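Local coordinates for early 35 kDa protein (Autographa californica nucleopolyhedrovirus, PDB 1P35) that inhibits caspases and so blocks the apoptotic response of the infected insect host cell, and also suppresses the host's antiviral RNA interference, at residues I14-Q19 against T24-Y29; Y29-M34 against E98-S103; R57-N60 against D64-K67. All coordinates share one frame; numbering follows the deposited sequence.

Contacts 1 and 2 follow one another along strand 24-33 and share Y29: contact 1 pairs its first half with the neighbouring strand 10-21, and contact 2 takes its far end to strand 98-106. Their centres are about 14 Å apart, and a probable hydrogen bond of 2.7 Å joins I14 N of contact 1 to I30 O of contact 2. Contact 3, centred about 11 Å from contact 1 and 14 Å from contact 2, adds helix 62-74 and the loop before it. I66 packs on I14 and R16, K58 forms a salt bridge with E26, and one phosphate ion, probably from the crystallisation liquor, is bound by both R16 and K58.

Contact 1 (I14-Q19 against T24-Y29); sequences IIRDCQ and TRELVY. With PO4 (phosphate ion), chain D; EDO (1,2-ethanediol), chain G.
R25 reaches diagonally across an antiparallel beta hairpin to D17, a worked case of how alternating pairs sort side chains onto two faces of a sheet. After T24, R25 holds D17 side-on: NE and NH2 both reach D17 OD1, at 2.8 and 2.7 Å, with carboxylate and guanidinium planes only 17° apart. The R25 chain bends at chi3 (58°), which turns the guanidinium back over the facing strand, where R25 NH1 meets Q19 OE1 from above the amide's carbonyl plane (2.9 Å). The second carboxylate oxygen, D17 OD2, is bound by Y170, and Q19 NE2 bonds to the backbone O of D21. E26 lies on the opposite face, with R16, C18 and V28. E26 OE1 forms a salt bridge with R16 NH2 (2.8 Å), while OE2 goes to K58 and T56, so the buried carboxylate is held at both oxygens. R16 NH1 donates to an ethanediol and a phosphate ion, R16 NH2 to a second oxygen of the phosphate, and R16 NE to a water beside E26. L27 returns to the face of R25 and D17 and lays CD1 against CG2 of I15 (3.8 Å). V28 sits opposite R16 in a hydrogen-bonded pair, V28 N to R16 O being 2.7 Å and nearly straight at 168°. Last comes Y29, lying alongside I15 and pointing the same way, with ring atom CD2 3.8 Å from I15 CG1.

Contact 2 (Y29-M34 against E98-S103); sequences YINKIM and EHYSVS
The hydroxyl of Y100 meets the amide of N31 in a buried contact between two strands that are not neighbours, an example of a single long side chain reaching over an intervening strand. Y100 OH donates to N31 OD1 at 2.7 Å. It arrives in the carbonyl plane, on a lone pair, with a C=O...donor angle of 102°, while OD1 in turn lies at the edge of the tyrosine ring, near its plane. The two side chains cross at about a right angle, and the amide is turned 58° from the ring. Beside them I33 brings in the end of its chain: CD1 is 3.3 Å from Y100 OH and 4.3 Å from Y100 CZ, an apolar flank to the polar pair.

N31 has CG between its backbone N and carbonyl carbon (chi1 67°), which swings the amide from the strand toward the tyrosine, and it leaves ND2 at the edge of the Y29 ring. Farther out, strand 164-170 runs between the two strands and pairs with both. The backbones of Q164 and N31 are hydrogen-bonded, and Q164 also touches the Y100 side chain. M44 packs on N31 and Y100, and C152 and L154 also press on the tyrosine, so strands 42-48 and 148-154 help enclose the pair.

Chemically, the tyrosine proton is spent on an amide oxygen, which satisfies a buried donor and a buried acceptor together and makes it likely that the amide keeps this rotation.

Contact 3 (R57-N60 against D64-K67); sequences RKNN and DRIK. With PO4 (phosphate ion), chain E; PO4 (phosphate ion), chain D.
N59 and R65 meet where an Asx turn leads into helix 62-74, and they show how one side chain can serve both the start of a helix and a residue of its first turn. N59 OD1 accepts from the backbone N of N61 and also from R65 NH1, at 3.1 Å and nearly straight. The two side chains come from opposite directions, and their flat groups are nearly coplanar, 22° apart. N59 has CG between its backbone N and carbonyl carbon (chi1 76°), a placing that turns the amide toward the helix. The tight side of the contact rests on the burial of N59 and on these two bonds to OD1; Y81 of the second subunit also packs against N59. The placing of N59 ND2 against R65 NH2, two donors that do not bond, is doubtful.

The other side is partly exposed, toward bound ions and the second subunit, whose E78 packs on R65. There the guanidinium edge turned from N59 OD1 is taken by a phosphate ion, probably from the crystallisation liquor. R65 NH2 donates to O1 of this phosphate at 3.1 Å. K58 NZ donates to a second phosphate ion. R79 of the second subunit binds the same ion, so basic groups from both subunits gather round it. R57 reaches its NH1 back to K58 O in a weak bond, while its NH2 binds S82 O of the second subunit. Back at the helix, R65 NE donates almost straight (166°) to O3 of the first phosphate at 2.7 Å.

Contact 1 (I14-Q19 against T24-Y29)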
loop_
_atom_site.group_PDB
_atom_site.type_symbol
_atom_site.label_atom_id
_atom_site.label_comp_id
_atom_site.label_asym_id
_atom_site.label_seq_id
_atom_site.Cartn_x
_atom_site.Cartn_y
_atom_site.Cartn_z
ATOM N N ILE A 14 -10.263 -9.953 -7.710
ATOM C CA ILE A 14 -9.403 -10.572 -6.707
ATOM C C ILE A 14 -10.284 -11.421 -5.797
ATOM O O ILE A 14 -11.283 -10.940 -5.275
ATOM C CB ILE A 14 -8.693 -9.483 -5.896
ATOM C CG1 ILE A 14 -7.962 -8.544 -6.878
ATOM C CG2 ILE A 14 -7.668 -10.092 -4.972
ATOM C CD1 ILE A 14 -7.212 -7.411 -6.208
ATOM N N ILE A 15 -9.861 -12.662 -5.560
ATOM C CA ILE A 15 -10.624 -13.614 -4.812
ATOM C C ILE A 15 -9.796 -14.333 -3.804
ATOM O O ILE A 15 -8.637 -14.640 -4.064
ATOM C CB ILE A 15 -11.171 -14.703 -5.761
ATOM C CG1 ILE A 15 -12.113 -14.083 -6.788
ATOM C CG2 ILE A 15 -11.774 -15.875 -4.961
ATOM C CD1 ILE A 15 -12.497 -15.115 -7.912
ATOM N N ARG A 16 -10.410 -14.611 -2.651
ATOM C CA ARG A 16 -9.750 -15.398 -1.618
ATOM C C ARG A 16 -10.854 -16.237 -1.000
ATOM O O ARG A 16 -11.970 -15.750 -0.753
ATOM C CB ARG A 16 -9.110 -14.534 -0.528
ATOM C CG ARG A 16 -8.132 -15.340 0.296
ATOM C CD ARG A 16 -7.614 -14.622 1.577
ATOM N NE ARG A 16 -8.713 -14.440 2.511
ATOM C CZ ARG A 16 -8.638 -13.817 3.680
ATOM N NH1 ARG A 16 -7.489 -13.288 4.092
ATOM N NH2 ARG A 16 -9.727 -13.748 4.443
ATOM N N ASP A 17 -10.559 -17.514 -0.769
ATOM C CA ASP A 17 -11.535 -18.409 -0.173
ATOM C C ASP A 17 -10.718 -19.317 0.740
ATOM O O ASP A 17 -9.853 -20.038 0.273
ATOM C CB ASP A 17 -12.262 -19.192 -1.260
ATOM C CG ASP A 17 -13.361 -20.084 -0.712
ATOM O OD1 ASP A 17 -13.024 -21.007 0.051
ATOM O OD2 ASP A 17 -14.550 -19.872 -1.055
ATOM N N CYS A 18 -11.011 -19.255 2.042
ATOM C CA CYS A 18 -10.273 -20.004 3.046
ATOM C C CYS A 18 -11.199 -20.799 3.991
ATOM O O CYS A 18 -12.360 -20.433 4.183
ATOM C CB CYS A 18 -9.418 -19.017 3.883
ATOM S SG CYS A 18 -8.223 -17.935 3.002
ATOM N N GLN A 19 -10.673 -21.880 4.569
ATOM C CA GLN A 19 -11.420 -22.703 5.523
ATOM C C GLN A 19 -11.425 -21.831 6.781
ATOM O O GLN A 19 -10.398 -21.261 7.105
ATOM C CB GLN A 19 -10.663 -24.019 5.804
ATOM C CG GLN A 19 -11.500 -25.183 6.423
ATOM C CD GLN A 19 -12.603 -25.801 5.462
ATOM O OE1 GLN A 19 -12.334 -26.173 4.309
ATOM N NE2 GLN A 19 -13.827 -25.926 5.971
ATOM N N THR A 24 -17.046 -24.386 7.861
ATOM C CA THR A 24 -17.252 -23.047 7.384
ATOM C C THR A 24 -16.051 -22.616 6.570
ATOM O O THR A 24 -14.900 -22.997 6.877
ATOM C CB THR A 24 -17.414 -22.055 8.576
ATOM O OG1 THR A 24 -18.305 -22.607 9.569
ATOM C CG2 THR A 24 -17.934 -20.708 8.062
ATOM N N ARG A 25 -16.311 -21.823 5.533
ATOM C CA ARG A 25 -15.229 -21.267 4.713
ATOM C C ARG A 25 -15.636 -19.829 4.417
ATOM O O ARG A 25 -16.816 -19.473 4.574
ATOM C CB ARG A 25 -15.006 -22.064 3.392
ATOM C CG ARG A 25 -14.484 -23.484 3.564
ATOM C CD ARG A 25 -14.245 -24.173 2.206
ATOM N NE ARG A 25 -13.294 -23.425 1.378
ATOM C CZ ARG A 25 -11.991 -23.710 1.295
ATOM N NH1 ARG A 25 -11.475 -24.720 1.975
ATOM N NH2 ARG A 25 -11.188 -22.977 0.538
ATOM N N GLU A 26 -14.664 -18.992 4.040
ATOM C CA GLU A 26 -14.971 -17.600 3.730
ATOM C C GLU A 26 -14.526 -17.216 2.306
ATOM O O GLU A 26 -13.449 -17.600 1.834
ATOM C CB GLU A 26 -14.310 -16.654 4.752
ATOM C CG GLU A 26 -14.534 -15.171 4.445
ATOM C CD GLU A 26 -13.596 -14.267 5.259
ATOM O OE1 GLU A 26 -12.379 -14.409 5.107
ATOM O OE2 GLU A 26 -14.068 -13.415 6.045
ATOM N N LEU A 27 -15.407 -16.504 1.619
ATOM C CA LEU A 27 -15.154 -16.035 0.299
ATOM C C LEU A 27 -15.051 -14.512 0.345
ATOM O O LEU A 27 -15.957 -13.856 0.845
ATOM C CB LEU A 27 -16.288 -16.417 -0.663
ATOM C CG LEU A 27 -16.058 -15.749 -2.026
ATOM C CD1 LEU A 27 -14.828 -16.412 -2.684
ATOM C CD2 LEU A 27 -17.262 -15.924 -2.959
ATOM N N VAL A 28 -13.936 -13.987 -0.180
ATOM C CA VAL A 28 -13.663 -12.575 -0.298
ATOM C C VAL A 28 -13.615 -12.426 -1.815
ATOM O O VAL A 28 -12.937 -13.203 -2.551
ATOM C CB VAL A 28 -12.334 -12.152 0.377
ATOM C CG1 VAL A 28 -12.010 -10.702 -0.022
ATOM C CG2 VAL A 28 -12.495 -12.133 1.880
ATOM N N TYR A 29 -14.378 -11.457 -2.304
ATOM C CA TYR A 29 -14.506 -11.309 -3.731
ATOM C C TYR A 29 -14.505 -9.797 -3.942
ATOM O O TYR A 29 -15.355 -9.088 -3.376
ATOM C CB TYR A 29 -15.848 -11.958 -4.199
ATOM C CG TYR A 29 -15.989 -12.058 -5.728
ATOM C CD1 TYR A 29 -16.245 -10.924 -6.464
ATOM C CD2 TYR A 29 -15.790 -13.272 -6.425
ATOM C CE1 TYR A 29 -16.304 -10.937 -7.839
ATOM C CE2 TYR A 29 -15.842 -13.314 -7.859
ATOM C CZ TYR A 29 -16.109 -12.099 -8.549
ATOM O OH TYR A 29 -16.194 -11.987 -9.932
HETATM P P PO4 D . -7.991 -12.407 7.912
HETATM O O1 PO4 D . -9.270 -13.182 7.623
HETATM O O2 PO4 D . -8.192 -11.608 9.185
HETATM O O3 PO4 D . -6.815 -13.359 8.090
HETATM O O4 PO4 D . -7.711 -11.514 6.735
HETATM C C1 EDO G . -3.610 -12.748 1.830
HETATM O O1 EDO G . -2.523 -12.437 2.743
HETATM C C2 EDO G . -4.092 -14.156 2.002
HETATM O O2 EDO G . -4.714 -14.261 3.256
HETATM O O HOH W 1 -11.280 -15.824 2.660
#

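Contact 2 (Y29-M34 against E98-S103)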
loop_
_atom_site.group_PDB
_atom_site.type_symbol
_atom_site.label_atom_id
_atom_site.label_comp_id
_atom_site.label_asym_id
_atom_site.label_seq_id
_atom_site.Cartn_x
_atom_site.Cartn_y
_atom_site.Cartn_z
ATOM N N TYR A 29 -14.378 -11.457 -2.304
ATOM C CA TYR A 29 -14.506 -11.309 -3.731
ATOM C C TYR A 29 -14.505 -9.797 -3.942
ATOM O O TYR A 29 -15.355 -9.088 -3.376
ATOM C CB TYR A 29 -15.848 -11.958 -4.199
ATOM C CG TYR A 29 -15.989 -12.058 -5.728
ATOM C CD1 TYR A 29 -16.245 -10.924 -6.464
ATOM C CD2 TYR A 29 -15.790 -13.272 -6.425
ATOM C CE1 TYR A 29 -16.304 -10.937 -7.839
ATOM C CE2 TYR A 29 -15.842 -13.314 -7.859
ATOM C CZ TYR A 29 -16.109 -12.099 -8.549
ATOM O OH TYR A 29 -16.194 -11.987 -9.932
ATOM N N ILE A 30 -13.547 -9.339 -4.756
ATOM C CA ILE A 30 -13.328 -7.925 -5.047
ATOM C C ILE A 30 -13.173 -7.735 -6.559
ATOM O O ILE A 30 -12.475 -8.539 -7.260
ATOM C CB ILE A 30 -11.963 -7.431 -4.422
ATOM C CG1 ILE A 30 -12.000 -7.471 -2.919
ATOM C CG2 ILE A 30 -11.623 -6.005 -4.839
ATOM C CD1 ILE A 30 -10.715 -8.198 -2.374
ATOM N N ASN A 31 -13.827 -6.698 -7.084
ATOM C CA ASN A 31 -13.629 -6.405 -8.515
ATOM C C ASN A 31 -13.767 -4.916 -8.769
ATOM O O ASN A 31 -14.028 -4.149 -7.841
ATOM C CB ASN A 31 -14.585 -7.203 -9.438
ATOM C CG ASN A 31 -16.059 -6.812 -9.302
ATOM O OD1 ASN A 31 -16.425 -5.824 -8.647
ATOM N ND2 ASN A 31 -16.923 -7.625 -9.912
ATOM N N LYS A 32 -13.564 -4.504 -10.013
ATOM C CA LYS A 32 -13.694 -3.096 -10.354
ATOM C C LYS A 32 -14.535 -2.841 -11.575
ATOM O O LYS A 32 -14.135 -3.163 -12.704
ATOM C CB LYS A 32 -12.312 -2.466 -10.499
ATOM C CG LYS A 32 -12.319 -0.952 -10.672
ATOM C CD LYS A 32 -10.907 -0.375 -10.591
ATOM C CE LYS A 32 -10.257 -0.758 -9.260
ATOM N NZ LYS A 32 -8.917 -0.177 -9.074
ATOM N N ILE A 33 -15.700 -2.247 -11.362
ATOM C CA ILE A 33 -16.641 -1.947 -12.468
ATOM C C ILE A 33 -16.478 -0.548 -13.070
ATOM O O ILE A 33 -16.404 0.443 -12.364
ATOM C CB ILE A 33 -18.111 -2.180 -11.989
ATOM C CG1 ILE A 33 -18.273 -3.673 -11.675
ATOM C CG2 ILE A 33 -19.141 -1.712 -13.066
ATOM C CD1 ILE A 33 -19.601 -4.090 -11.083
ATOM N N MET A 34 -16.433 -0.495 -14.393
ATOM C CA MET A 34 -16.215 0.734 -15.163
ATOM C C MET A 34 -17.362 1.659 -15.603
ATOM O O MET A 34 -17.092 2.795 -16.000
ATOM C CB MET A 34 -15.415 0.383 -16.413
ATOM C CG MET A 34 -13.928 0.215 -16.190
ATOM S SD MET A 34 -13.186 1.761 -15.637
ATOM C CE MET A 34 -13.760 2.987 -16.969
ATOM N N GLU A 98 -16.657 0.137 -2.202
ATOM C CA GLU A 98 -18.118 0.043 -2.199
ATOM C C GLU A 98 -18.429 -1.421 -1.830
ATOM O O GLU A 98 -17.625 -2.307 -2.097
ATOM C CB GLU A 98 -18.716 0.369 -3.563
ATOM C CG GLU A 98 -18.623 1.802 -4.019
ATOM C CD GLU A 98 -19.583 2.698 -3.295
ATOM O OE1 GLU A 98 -19.432 2.864 -2.067
ATOM O OE2 GLU A 98 -20.500 3.230 -3.952
ATOM N N HIS A 99 -19.580 -1.674 -1.211
ATOM C CA HIS A 99 -19.925 -3.029 -0.840
ATOM C C HIS A 99 -21.161 -3.560 -1.529
ATOM O O HIS A 99 -22.196 -2.887 -1.584
ATOM C CB HIS A 99 -20.102 -3.127 0.671
ATOM C CG HIS A 99 -18.864 -2.778 1.432
ATOM N ND1 HIS A 99 -18.408 -1.481 1.560
ATOM C CD2 HIS A 99 -17.962 -3.557 2.072
ATOM C CE1 HIS A 99 -17.284 -1.478 2.252
ATOM N NE2 HIS A 99 -16.992 -2.725 2.576
ATOM N N TYR A 100 -21.041 -4.749 -2.111
ATOM C CA TYR A 100 -22.198 -5.326 -2.723
ATOM C C TYR A 100 -23.112 -5.783 -1.574
ATOM O O TYR A 100 -22.639 -6.139 -0.491
ATOM C CB TYR A 100 -21.873 -6.568 -3.545
ATOM C CG TYR A 100 -21.117 -6.358 -4.859
ATOM C CD1 TYR A 100 -19.723 -6.299 -4.901
ATOM C CD2 TYR A 100 -21.802 -6.327 -6.048
ATOM C CE1 TYR A 100 -19.045 -6.229 -6.115
ATOM C CE2 TYR A 100 -21.138 -6.258 -7.267
ATOM C CZ TYR A 100 -19.768 -6.212 -7.303
ATOM O OH TYR A 100 -19.136 -6.164 -8.533
ATOM N N SER A 101 -24.413 -5.763 -1.843
ATOM C CA SER A 101 -25.431 -6.241 -0.923
ATOM C C SER A 101 -25.560 -7.774 -1.279
ATOM O O SER A 101 -25.856 -8.137 -2.412
ATOM C CB SER A 101 -26.745 -5.466 -1.188
ATOM O OG SER A 101 -27.733 -5.811 -0.249
ATOM N N VAL A 102 -25.326 -8.640 -0.299
ATOM C CA VAL A 102 -25.357 -10.091 -0.475
ATOM C C VAL A 102 -26.571 -10.854 0.086
ATOM O O VAL A 102 -27.000 -10.639 1.256
ATOM C CB VAL A 102 -24.065 -10.724 0.173
ATOM C CG1 VAL A 102 -24.058 -12.200 0.050
ATOM C CG2 VAL A 102 -22.802 -10.100 -0.492
ATOM N N SER A 103 -27.106 -11.735 -0.758
ATOM C CA SER A 103 -28.194 -12.648 -0.385
ATOM C C SER A 103 -27.844 -14.034 -1.005
ATOM O O SER A 103 -26.899 -14.139 -1.799
ATOM C CB SER A 103 -29.590 -12.139 -0.856
ATOM O OG SER A 103 -29.743 -12.133 -2.266
#

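Contact 3 (R57-N60 against D64-K67)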
loop_
_atom_site.group_PDB
_atom_site.type_symbol
_atom_site.label_atom_id
_atom_site.label_comp_id
_atom_site.label_asym_id
_atom_site.label_seq_id
_atom_site.Cartn_x
_atom_site.Cartn_y
_atom_site.Cartn_z
ATOM N N ARG A 57 -16.475 -8.474 7.455
ATOM C CA ARG A 57 -15.824 -7.196 7.141
ATOM C C ARG A 57 -14.338 -7.493 7.244
ATOM O O ARG A 57 -13.872 -8.067 8.236
ATOM C CB ARG A 57 -16.227 -6.101 8.151
ATOM C CG ARG A 57 -15.620 -4.660 7.934
ATOM C CD ARG A 57 -15.962 -4.067 6.571
ATOM N NE ARG A 57 -15.721 -2.619 6.440
ATOM C CZ ARG A 57 -14.541 -1.995 6.500
ATOM N NH1 ARG A 57 -13.408 -2.658 6.709
ATOM N NH2 ARG A 57 -14.492 -0.679 6.316
ATOM N N LYS A 58 -13.599 -7.153 6.193
ATOM C CA LYS A 58 -12.163 -7.385 6.189
ATOM C C LYS A 58 -11.479 -6.051 6.326
ATOM O O LYS A 58 -12.096 -5.005 6.093
ATOM C CB LYS A 58 -11.721 -8.075 4.884
ATOM C CG LYS A 58 -12.597 -9.239 4.496
ATOM C CD LYS A 58 -12.777 -10.293 5.607
ATOM C CE LYS A 58 -11.476 -10.909 6.048
ATOM N NZ LYS A 58 -11.753 -11.925 7.102
ATOM N N ASN A 59 -10.193 -6.096 6.669
ATOM C CA ASN A 59 -9.405 -4.874 6.849
ATOM C C ASN A 59 -9.178 -4.238 5.482
ATOM O O ASN A 59 -9.247 -4.930 4.464
ATOM C CB ASN A 59 -8.088 -5.215 7.578
ATOM C CG ASN A 59 -7.048 -5.900 6.682
ATOM O OD1 ASN A 59 -6.449 -5.261 5.825
ATOM N ND2 ASN A 59 -6.810 -7.177 6.912
ATOM N N ASN A 60 -8.914 -2.931 5.458
ATOM C CA ASN A 60 -8.792 -2.208 4.202
ATOM C C ASN A 60 -7.627 -2.632 3.304
ATOM O O ASN A 60 -7.542 -2.228 2.179
ATOM C CB ASN A 60 -8.728 -0.662 4.454
ATOM C CG ASN A 60 -9.946 -0.123 5.225
ATOM O OD1 ASN A 60 -11.081 -0.527 4.980
ATOM N ND2 ASN A 60 -9.709 0.806 6.145
ATOM N N ASP A 64 -4.934 -5.820 -1.505
ATOM C CA ASP A 64 -3.574 -5.762 -2.007
ATOM C C ASP A 64 -2.709 -6.892 -1.459
ATOM O O ASP A 64 -1.729 -7.277 -2.088
ATOM C CB ASP A 64 -2.916 -4.397 -1.694
ATOM C CG ASP A 64 -3.447 -3.256 -2.574
ATOM O OD1 ASP A 64 -3.934 -3.531 -3.689
ATOM O OD2 ASP A 64 -3.341 -2.085 -2.172
ATOM N N ARG A 65 -3.052 -7.423 -0.291
ATOM C CA ARG A 65 -2.253 -8.511 0.247
ATOM C C ARG A 65 -2.567 -9.791 -0.533
ATOM O O ARG A 65 -1.684 -10.606 -0.735
ATOM C CB ARG A 65 -2.488 -8.760 1.761
ATOM C CG ARG A 65 -1.955 -7.681 2.689
ATOM C CD ARG A 65 -1.676 -8.243 4.111
ATOM N NE ARG A 65 -2.866 -8.764 4.764
ATOM C CZ ARG A 65 -3.907 -8.016 5.121
ATOM N NH1 ARG A 65 -3.893 -6.720 4.885
ATOM N NH2 ARG A 65 -4.957 -8.561 5.705
ATOM N N ILE A 66 -3.819 -9.974 -0.957
ATOM C CA ILE A 66 -4.167 -11.170 -1.729
ATOM C C ILE A 66 -3.355 -11.079 -3.041
ATOM O O ILE A 66 -2.567 -11.934 -3.373
ATOM C CB ILE A 66 -5.671 -11.190 -2.067
ATOM C CG1 ILE A 66 -6.488 -11.352 -0.767
ATOM C CG2 ILE A 66 -5.981 -12.361 -3.030
ATOM C CD1 ILE A 66 -7.938 -11.099 -0.976
ATOM N N LYS A 67 -3.532 -9.977 -3.736
ATOM C CA LYS A 67 -2.872 -9.761 -4.980
ATOM C C LYS A 67 -1.335 -9.867 -4.877
ATOM O O LYS A 67 -0.678 -10.405 -5.766
ATOM C CB LYS A 67 -3.321 -8.405 -5.547
ATOM C CG LYS A 67 -2.748 -8.091 -6.882
ATOM C CD LYS A 67 -3.330 -6.822 -7.523
ATOM C CE LYS A 67 -2.541 -6.533 -8.796
ATOM N NZ LYS A 67 -2.267 -7.867 -9.479
HETATM P P PO4 E . -3.503 -12.204 6.271
HETATM O O1 PO4 E . -4.879 -11.562 6.355
HETATM O O2 PO4 E . -3.621 -13.599 5.687
HETATM O O3 PO4 E . -2.576 -11.397 5.378
HETATM O O4 PO4 E . -2.936 -12.212 7.687
HETATM P P PO4 D . -7.991 -12.407 7.912
HETATM O O1 PO4 D . -9.270 -13.182 7.623
HETATM O O2 PO4 D . -8.192 -11.608 9.185
HETATM O O3 PO4 D . -6.815 -13.359 8.090
HETATM O O4 PO4 D . -7.711 -11.514 6.735
#